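Local coordinates for protein tannase (Fusobacterium nucleatum subsp. nucleatum ATCC 25586, PDB 6YQ4) that probably acts as an alpha/beta-hydrolase-type tannase that hydrolyses gallotannins, and binds a magnesium ion, at residues 107-112 against 484-489; 156-161 against 195-200; 219-224 against 270-275. All blocks are in the same frame, centred on the assembly; numbering follows the deposited sequence.

Interaction 1. Residues 107-112 against 484-489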
# COMPACT_ATOMS: atom_id res chain seq x y z
N LYS A 107 16.65 16.71 1.92
CA LYS A 107 16.51 16.70 3.37
C LYS A 107 17.60 15.91 4.07
O LYS A 107 17.56 15.78 5.30
CB LYS A 107 15.13 16.15 3.75
CG LYS A 107 13.99 17.14 3.52
CD LYS A 107 14.22 18.39 4.38
CE LYS A 107 13.54 19.61 3.80
NZ LYS A 107 12.15 19.28 3.42
N GLY A 108 18.55 15.34 3.34
CA GLY A 108 19.66 14.64 3.97
C GLY A 108 19.47 13.16 4.22
O GLY A 108 20.27 12.58 4.96
N TYR A 109 18.43 12.54 3.65
CA TYR A 109 18.25 11.09 3.76
C TYR A 109 19.14 10.34 2.78
O TYR A 109 19.39 10.81 1.66
CB TYR A 109 16.79 10.69 3.51
CG TYR A 109 15.85 11.23 4.53
CD1 TYR A 109 15.42 12.55 4.49
CD2 TYR A 109 15.40 10.44 5.57
CE1 TYR A 109 14.58 13.06 5.46
CE2 TYR A 109 14.55 10.94 6.54
CZ TYR A 109 14.14 12.25 6.48
OH TYR A 109 13.30 12.74 7.44
N VAL A 110 19.60 9.17 3.19
CA VAL A 110 20.07 8.19 2.23
C VAL A 110 18.86 7.53 1.58
O VAL A 110 17.84 7.26 2.24
CB VAL A 110 20.99 7.16 2.91
CG1 VAL A 110 21.14 5.91 2.04
CG2 VAL A 110 22.36 7.76 3.17
N VAL A 111 18.93 7.30 0.28
CA VAL A 111 17.82 6.72 -0.46
C VAL A 111 18.25 5.35 -0.96
O VAL A 111 19.24 5.23 -1.69
CB VAL A 111 17.39 7.61 -1.62
CG1 VAL A 111 16.34 6.90 -2.47
CG2 VAL A 111 16.87 8.93 -1.08
N ALA A 112 17.51 4.32 -0.55
CA ALA A 112 17.64 2.97 -1.09
C ALA A 112 16.27 2.63 -1.66
O ALA A 112 15.29 2.59 -0.92
CB ALA A 112 18.08 1.97 -0.03
N GLU A 484 4.53 17.68 4.01
CA GLU A 484 4.00 17.09 5.24
C GLU A 484 4.63 15.73 5.53
O GLU A 484 4.93 15.43 6.69
CB GLU A 484 2.48 16.97 5.12
CG GLU A 484 1.87 18.20 4.51
CD GLU A 484 0.37 18.21 4.60
OE1 GLU A 484 -0.29 18.30 3.53
OE2 GLU A 484 -0.15 18.14 5.74
N LEU A 485 4.82 14.90 4.51
CA LEU A 485 5.35 13.56 4.73
C LEU A 485 6.71 13.62 5.38
O LEU A 485 6.98 12.89 6.34
CB LEU A 485 5.43 12.78 3.42
CG LEU A 485 6.19 11.45 3.52
CD1 LEU A 485 5.50 10.53 4.51
CD2 LEU A 485 6.30 10.75 2.18
N PHE A 486 7.59 14.48 4.87
CA PHE A 486 8.94 14.52 5.42
C PHE A 486 9.00 15.34 6.71
O PHE A 486 9.98 15.23 7.47
CB PHE A 486 9.91 15.03 4.34
CG PHE A 486 10.30 13.95 3.34
CD1 PHE A 486 11.38 13.10 3.58
CD2 PHE A 486 9.57 13.75 2.18
CE1 PHE A 486 11.73 12.10 2.69
CE2 PHE A 486 9.91 12.75 1.27
CZ PHE A 486 10.99 11.92 1.53
N ASN A 487 7.97 16.14 6.99
CA ASN A 487 7.83 16.68 8.34
C ASN A 487 7.57 15.55 9.34
O ASN A 487 8.22 15.49 10.39
CB ASN A 487 6.69 17.71 8.36
CG ASN A 487 7.09 19.03 7.70
OD1 ASN A 487 8.27 19.40 7.66
ND2 ASN A 487 6.10 19.74 7.18
N TRP A 488 6.66 14.64 9.00
CA TRP A 488 6.36 13.48 9.84
C TRP A 488 7.60 12.61 10.05
O TRP A 488 7.88 12.18 11.18
CB TRP A 488 5.23 12.67 9.23
CG TRP A 488 4.87 11.44 10.00
CD1 TRP A 488 4.10 11.38 11.12
CD2 TRP A 488 5.28 10.10 9.71
NE1 TRP A 488 3.99 10.08 11.55
CE2 TRP A 488 4.71 9.27 10.70
CE3 TRP A 488 6.06 9.52 8.72
CZ2 TRP A 488 4.90 7.89 10.74
CZ3 TRP A 488 6.24 8.14 8.74
CH2 TRP A 488 5.66 7.35 9.74
N ILE A 489 8.35 12.34 8.97
CA ILE A 489 9.53 11.48 9.09
C ILE A 489 10.57 12.14 9.98
O ILE A 489 11.16 11.50 10.86
CB ILE A 489 10.11 11.15 7.71
CG1 ILE A 489 9.14 10.39 6.83
CG2 ILE A 489 11.42 10.36 7.85
CD1 ILE A 489 9.71 10.08 5.47
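Tyr-109 lies just after the Schellman turn at Gly-108 (phi 90°) and just before strand 110-114, where it faces Phe-486 and Ile-489, one turn apart on helix 482-493. The contact belongs to the alpha/beta-hydrolase fold, in which helices pack against a central, mostly parallel sheet. Gly-108 ends helix 100-106, and the chain then turns through Tyr-109 into the strand.

Tyr-109 and Phe-486 form a T-shaped pair. The edge of the Phe-486 ring points at a face of Tyr-109, with the planes 67° apart and the centroids 5.5 Å apart. Phe-486 CD1 comes to 3.7 Å from Tyr-109 CE1, and Phe-486 CE1 lies over the rim of the tyrosine ring. The two side chains run antiparallel and overlap side by side. With CG anti to the carbonyl carbon (chi1 -65°), the tyrosine ring is carried past the backbone N and out to Phe-486.

Ile-489 meets the far end of the tyrosine. Its CG2 methyl approaches the ring obliquely, 3.4 Å from Tyr-109 CE2. Phe-486 also meets the rings of Phe-74 and Tyr-103, so it is part of an aromatic cluster where helices 482-493 and 100-106 meet the sheet. All three touching residues are buried. The polar end of Tyr-109 is satisfied by the next residue of the helix: Tyr-109 OH is hydrogen-bonded to Asp-490 OD1.

Interaction 2. Residues 156-161 against 195-200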
# COMPACT_ATOMS: atom_id res chain seq x y z
N ASP A 156 22.00 4.91 8.56
CA ASP A 156 21.67 4.07 9.71
C ASP A 156 20.57 3.10 9.32
O ASP A 156 19.41 3.51 9.16
CB ASP A 156 21.23 4.94 10.89
CG ASP A 156 20.86 4.11 12.12
OD1 ASP A 156 21.21 2.90 12.17
OD2 ASP A 156 20.24 4.69 13.04
N ALA A 157 20.90 1.82 9.21
CA ALA A 157 19.92 0.79 8.87
C ALA A 157 18.85 0.60 9.95
O ALA A 157 17.83 -0.05 9.68
CB ALA A 157 20.63 -0.54 8.61
N ASN A 158 19.04 1.14 11.14
CA ASN A 158 18.02 1.07 12.17
C ASN A 158 16.94 2.10 11.99
O ASN A 158 16.04 2.18 12.84
CB ASN A 158 18.66 1.26 13.54
CG ASN A 158 19.66 0.19 13.84
OD1 ASN A 158 19.31 -0.98 13.93
ND2 ASN A 158 20.92 0.58 13.99
N LYS A 159 17.00 2.89 10.92
CA LYS A 159 16.02 3.94 10.66
C LYS A 159 15.61 3.91 9.19
O LYS A 159 15.80 4.86 8.43
CB LYS A 159 16.57 5.30 11.09
CG LYS A 159 16.72 5.38 12.59
CD LYS A 159 16.66 6.79 13.09
CE LYS A 159 17.45 6.90 14.38
NZ LYS A 159 16.65 7.58 15.43
N ILE A 160 15.02 2.78 8.80
CA ILE A 160 14.49 2.59 7.46
C ILE A 160 13.03 3.03 7.46
O ILE A 160 12.22 2.49 8.21
CB ILE A 160 14.62 1.13 7.01
CG1 ILE A 160 16.09 0.76 6.77
CG2 ILE A 160 13.82 0.88 5.75
CD1 ILE A 160 16.30 -0.73 6.48
N ILE A 161 12.69 4.01 6.61
CA ILE A 161 11.31 4.43 6.44
C ILE A 161 10.83 3.92 5.09
O ILE A 161 11.30 4.37 4.04
CB ILE A 161 11.13 5.95 6.54
CG1 ILE A 161 11.77 6.47 7.83
CG2 ILE A 161 9.61 6.31 6.46
CD1 ILE A 161 13.20 6.96 7.65
N GLU A 195 21.37 -13.11 5.56
CA GLU A 195 20.78 -13.69 6.76
C GLU A 195 20.97 -12.72 7.92
O GLU A 195 21.74 -12.95 8.85
CB GLU A 195 21.38 -15.06 7.02
CG GLU A 195 20.80 -16.12 6.06
CD GLU A 195 21.69 -17.34 5.88
OE1 GLU A 195 21.31 -18.25 5.10
OE2 GLU A 195 22.75 -17.41 6.52
N THR A 196 20.24 -11.60 7.84
CA THR A 196 20.36 -10.51 8.79
C THR A 196 19.00 -10.27 9.41
O THR A 196 18.63 -10.97 10.38
CB THR A 196 20.95 -9.26 8.10
OG1 THR A 196 20.05 -8.80 7.09
CG2 THR A 196 22.26 -9.58 7.46
N ARG A 197 18.21 -9.32 8.91
CA ARG A 197 16.87 -9.03 9.44
C ARG A 197 16.14 -8.10 8.49
O ARG A 197 16.75 -7.45 7.64
CB ARG A 197 16.94 -8.43 10.85
CG ARG A 197 17.75 -7.15 10.97
CD ARG A 197 17.81 -6.74 12.44
NE ARG A 197 17.56 -5.31 12.64
CZ ARG A 197 17.47 -4.72 13.83
NH1 ARG A 197 17.63 -5.44 14.94
NH2 ARG A 197 17.23 -3.42 13.92
N ASP A 198 14.81 -8.04 8.65
CA ASP A 198 13.97 -7.27 7.74
C ASP A 198 12.96 -6.36 8.44
O ASP A 198 12.10 -5.77 7.76
CB ASP A 198 13.27 -8.20 6.75
CG ASP A 198 12.53 -9.34 7.43
OD1 ASP A 198 11.67 -9.04 8.29
OD2 ASP A 198 12.78 -10.53 7.10
N ASP A 199 13.04 -6.19 9.76
CA ASP A 199 12.17 -5.23 10.42
C ASP A 199 12.59 -3.81 10.06
O ASP A 199 13.77 -3.55 9.78
CB ASP A 199 12.21 -5.43 11.94
CG ASP A 199 13.57 -5.14 12.53
OD1 ASP A 199 14.53 -5.86 12.17
OD2 ASP A 199 13.68 -4.19 13.33
N ILE A 200 11.63 -2.88 10.03
CA ILE A 200 11.90 -1.51 9.60
C ILE A 200 11.49 -0.53 10.69
O ILE A 200 10.84 -0.88 11.67
CB ILE A 200 11.24 -1.15 8.26
CG1 ILE A 200 9.73 -1.27 8.33
CG2 ILE A 200 11.75 -2.04 7.15
CD1 ILE A 200 9.06 -0.58 7.21
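Ile-160 and Ile-200 form the apolar part of this contact. Their CG2 methyls meet at 3.8 Å, and the two side chains cross at about a right angle. Ile-200 CB also lies 3.8 Å from the backbone oxygen Ile-160 O. Both residues are buried. In Ile-200, CG1 sits between the backbone N and the carbonyl carbon (chi1 60°), while CG2 is the branch that reaches Ile-160.

The polar part lies nearer the surface. Asn-158 OD1 comes to 3.2 Å from Arg-197 NH2, but the angle is too poor for a hydrogen bond. The amide and guanidinium planes are 81° apart. Arg-197 pairs instead with Asp-199 of its own segment, Asp-199 OD1 lying 3.1 Å from Arg-197 NE. This salt bridge rests on charge alone, because the oxygen lies well out of the guanidinium plane.

Hydrogen bonds within 156-161 fix Asn-158. Asp-156 OD1 takes the backbone N of Asn-158 at 3.0 Å, from above the carboxylate plane. Its syn lone pair accepts Asn-158 ND2, in a bond that is bent (131°) and tilted from the amide plane.

The first bond makes an Asx turn, inside a type I beta turn from Asp-156 to Lys-159. Ala-157 N bonds to Asp-150, a magnesium ligand. The turn thus joins the metal site to strand 160-163, beside the entry to strand 202-206, its parallel neighbour in the alpha/beta-hydrolase sheet.

Interaction 3. Residues 219-224 against 270-275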
# COMPACT_ATOMS: atom_id res chain seq x y z
N TYR A 219 -16.33 -3.39 0.88
CA TYR A 219 -16.67 -2.50 -0.23
C TYR A 219 -18.17 -2.45 -0.47
O TYR A 219 -18.72 -1.40 -0.82
CB TYR A 219 -15.94 -2.96 -1.48
CG TYR A 219 -15.84 -1.91 -2.58
CD1 TYR A 219 -16.81 -1.84 -3.58
CD2 TYR A 219 -14.81 -0.98 -2.60
CE1 TYR A 219 -16.73 -0.89 -4.60
CE2 TYR A 219 -14.72 -0.02 -3.61
CZ TYR A 219 -15.69 0.01 -4.61
OH TYR A 219 -15.63 0.95 -5.63
N GLU A 220 -18.86 -3.57 -0.26
CA GLU A 220 -20.30 -3.61 -0.41
C GLU A 220 -21.03 -3.08 0.82
O GLU A 220 -22.11 -2.49 0.68
CB GLU A 220 -20.72 -5.05 -0.72
CG GLU A 220 -20.18 -5.51 -2.08
CD GLU A 220 -20.39 -4.46 -3.16
OE1 GLU A 220 -19.46 -4.24 -3.96
OE2 GLU A 220 -21.49 -3.86 -3.22
N TRP A 221 -20.48 -3.28 2.01
CA TRP A 221 -20.99 -2.57 3.18
C TRP A 221 -21.03 -1.06 2.92
O TRP A 221 -22.07 -0.42 3.08
CB TRP A 221 -20.13 -2.91 4.40
CG TRP A 221 -20.53 -2.12 5.58
CD1 TRP A 221 -21.65 -2.28 6.33
CD2 TRP A 221 -19.83 -1.01 6.13
NE1 TRP A 221 -21.70 -1.33 7.33
CE2 TRP A 221 -20.59 -0.54 7.22
CE3 TRP A 221 -18.65 -0.35 5.78
CZ2 TRP A 221 -20.18 0.55 7.99
CZ3 TRP A 221 -18.25 0.73 6.56
CH2 TRP A 221 -19.01 1.16 7.65
N MET A 222 -19.91 -0.49 2.48
CA MET A 222 -19.90 0.92 2.12
C MET A 222 -20.84 1.25 0.95
O MET A 222 -21.64 2.19 1.04
CB MET A 222 -18.47 1.35 1.80
CG MET A 222 -18.25 2.83 1.98
SD MET A 222 -16.63 3.25 2.61
CE MET A 222 -16.67 2.29 4.09
N TYR A 223 -20.76 0.51 -0.16
CA TYR A 223 -21.32 1.01 -1.41
C TYR A 223 -22.56 0.25 -1.90
O TYR A 223 -22.97 0.42 -3.05
CB TYR A 223 -20.23 1.02 -2.48
CG TYR A 223 -19.19 2.06 -2.19
CD1 TYR A 223 -17.91 1.69 -1.80
CD2 TYR A 223 -19.49 3.42 -2.26
CE1 TYR A 223 -16.95 2.64 -1.49
CE2 TYR A 223 -18.53 4.39 -1.93
CZ TYR A 223 -17.27 3.98 -1.56
OH TYR A 223 -16.30 4.91 -1.25
N ASN A 224 -23.17 -0.58 -1.06
CA ASN A 224 -24.44 -1.19 -1.42
C ASN A 224 -25.48 -0.12 -1.73
O ASN A 224 -25.60 0.87 -1.01
CB ASN A 224 -24.93 -2.08 -0.28
CG ASN A 224 -26.16 -2.86 -0.64
OD1 ASN A 224 -27.23 -2.64 -0.08
ND2 ASN A 224 -26.02 -3.79 -1.57
N THR A 270 -24.03 -8.10 3.92
CA THR A 270 -24.45 -9.00 4.99
C THR A 270 -23.29 -9.63 5.76
O THR A 270 -23.42 -9.87 6.96
CB THR A 270 -25.36 -10.06 4.38
OG1 THR A 270 -26.68 -9.52 4.22
CG2 THR A 270 -25.44 -11.31 5.20
N LEU A 271 -22.16 -9.86 5.08
CA LEU A 271 -21.02 -10.60 5.63
C LEU A 271 -20.00 -9.73 6.37
O LEU A 271 -19.18 -10.27 7.13
CB LEU A 271 -20.29 -11.34 4.51
CG LEU A 271 -20.76 -12.77 4.20
CD1 LEU A 271 -22.26 -12.85 3.95
CD2 LEU A 271 -20.01 -13.30 3.01
N PHE A 272 -20.00 -8.42 6.18
CA PHE A 272 -18.99 -7.58 6.81
C PHE A 272 -19.13 -7.47 8.34
O PHE A 272 -18.11 -7.53 9.05
CB PHE A 272 -19.00 -6.19 6.18
CG PHE A 272 -17.89 -5.29 6.65
CD1 PHE A 272 -16.55 -5.63 6.42
CD2 PHE A 272 -18.17 -4.10 7.33
CE1 PHE A 272 -15.52 -4.79 6.85
CE2 PHE A 272 -17.15 -3.25 7.75
CZ PHE A 272 -15.82 -3.60 7.51
N PRO A 273 -20.34 -7.31 8.90
CA PRO A 273 -20.45 -7.23 10.37
C PRO A 273 -19.91 -8.44 11.10
O PRO A 273 -19.34 -8.29 12.19
CB PRO A 273 -21.96 -7.05 10.60
CG PRO A 273 -22.45 -6.38 9.35
CD PRO A 273 -21.65 -7.06 8.26
N ILE A 274 -20.09 -9.65 10.56
CA ILE A 274 -19.53 -10.82 11.21
C ILE A 274 -18.01 -10.70 11.26
O ILE A 274 -17.37 -11.08 12.25
CB ILE A 274 -19.95 -12.12 10.48
CG1 ILE A 274 -21.37 -11.99 9.87
CG2 ILE A 274 -19.86 -13.29 11.45
CD1 ILE A 274 -21.82 -13.18 8.99
N TYR A 275 -17.41 -10.13 10.22
CA TYR A 275 -15.96 -10.04 10.20
C TYR A 275 -15.47 -8.91 11.09
O TYR A 275 -14.59 -9.11 11.94
CB TYR A 275 -15.42 -9.87 8.79
CG TYR A 275 -13.97 -9.41 8.78
CD1 TYR A 275 -12.94 -10.25 9.25
CD2 TYR A 275 -13.62 -8.13 8.34
CE1 TYR A 275 -11.61 -9.83 9.25
CE2 TYR A 275 -12.31 -7.70 8.35
CZ TYR A 275 -11.31 -8.54 8.79
OH TYR A 275 -10.01 -8.07 8.81
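Phe-272 CD2 lies over one face of the Trp-221 indole, 3.5 Å above the plane and toward the rim. The rings meet obliquely, planes 32° apart, with 5.0 Å between the centroids of the five-membered ring and the phenyl ring. Phe-272 CD2 is 3.5 Å from Trp-221 CG, and Phe-272 CE2 is 3.8 Å from Trp-221 CE3. The CD2-CE2 side of the phenyl ring lies along the indole, from CG to CE3. Elsewhere on 219-224, Tyr-223 CD1 lies over the centre of a face of Tyr-219, with Glu-220 OE1 at that ring's edge, in plane.

Near the backbones, Trp-221 CB and Phe-272 CB approach to 3.9 Å. CG anti to the backbone N in both residues (chi1 175° and -173°) carries the two rings out between the helices to meet. Trp-221 NE1 is held by a hydrogen bond to Gly-295 O, which helps fix the turn of the indole.

The contact is buried packing, away from the magnesium site. It joins helix 212-223 to helix 259-279, which is kinked at Pro-273. Helix 298-316 and helix 450-461 each touch both aromatic side chains, through Leu-303 and Phe-299 of the former and Ala-450 of the latter.

Overall arrangement
Interactions 1 and 2 both reach the same central sheet, and their centres are about 16 Å apart. They touch directly, where Ile-489 CG2 packs on Ile-161 CD1 at 3.8 Å. Interaction 3 lies on the other side of the chain's centre, about 37 Å from either, centre to centre. Interactions 1 and 3 are buried and rest on pairs of aromatic rings. The first joins a helix to the turn that leads into a strand, the third joins two helices. Interaction 2 is only partly buried: apolar beside the strand, polar and charged at the turn near the magnesium ion. Along the chain, interactions 2 and 3 follow one another inside the long loop closed by interaction 1.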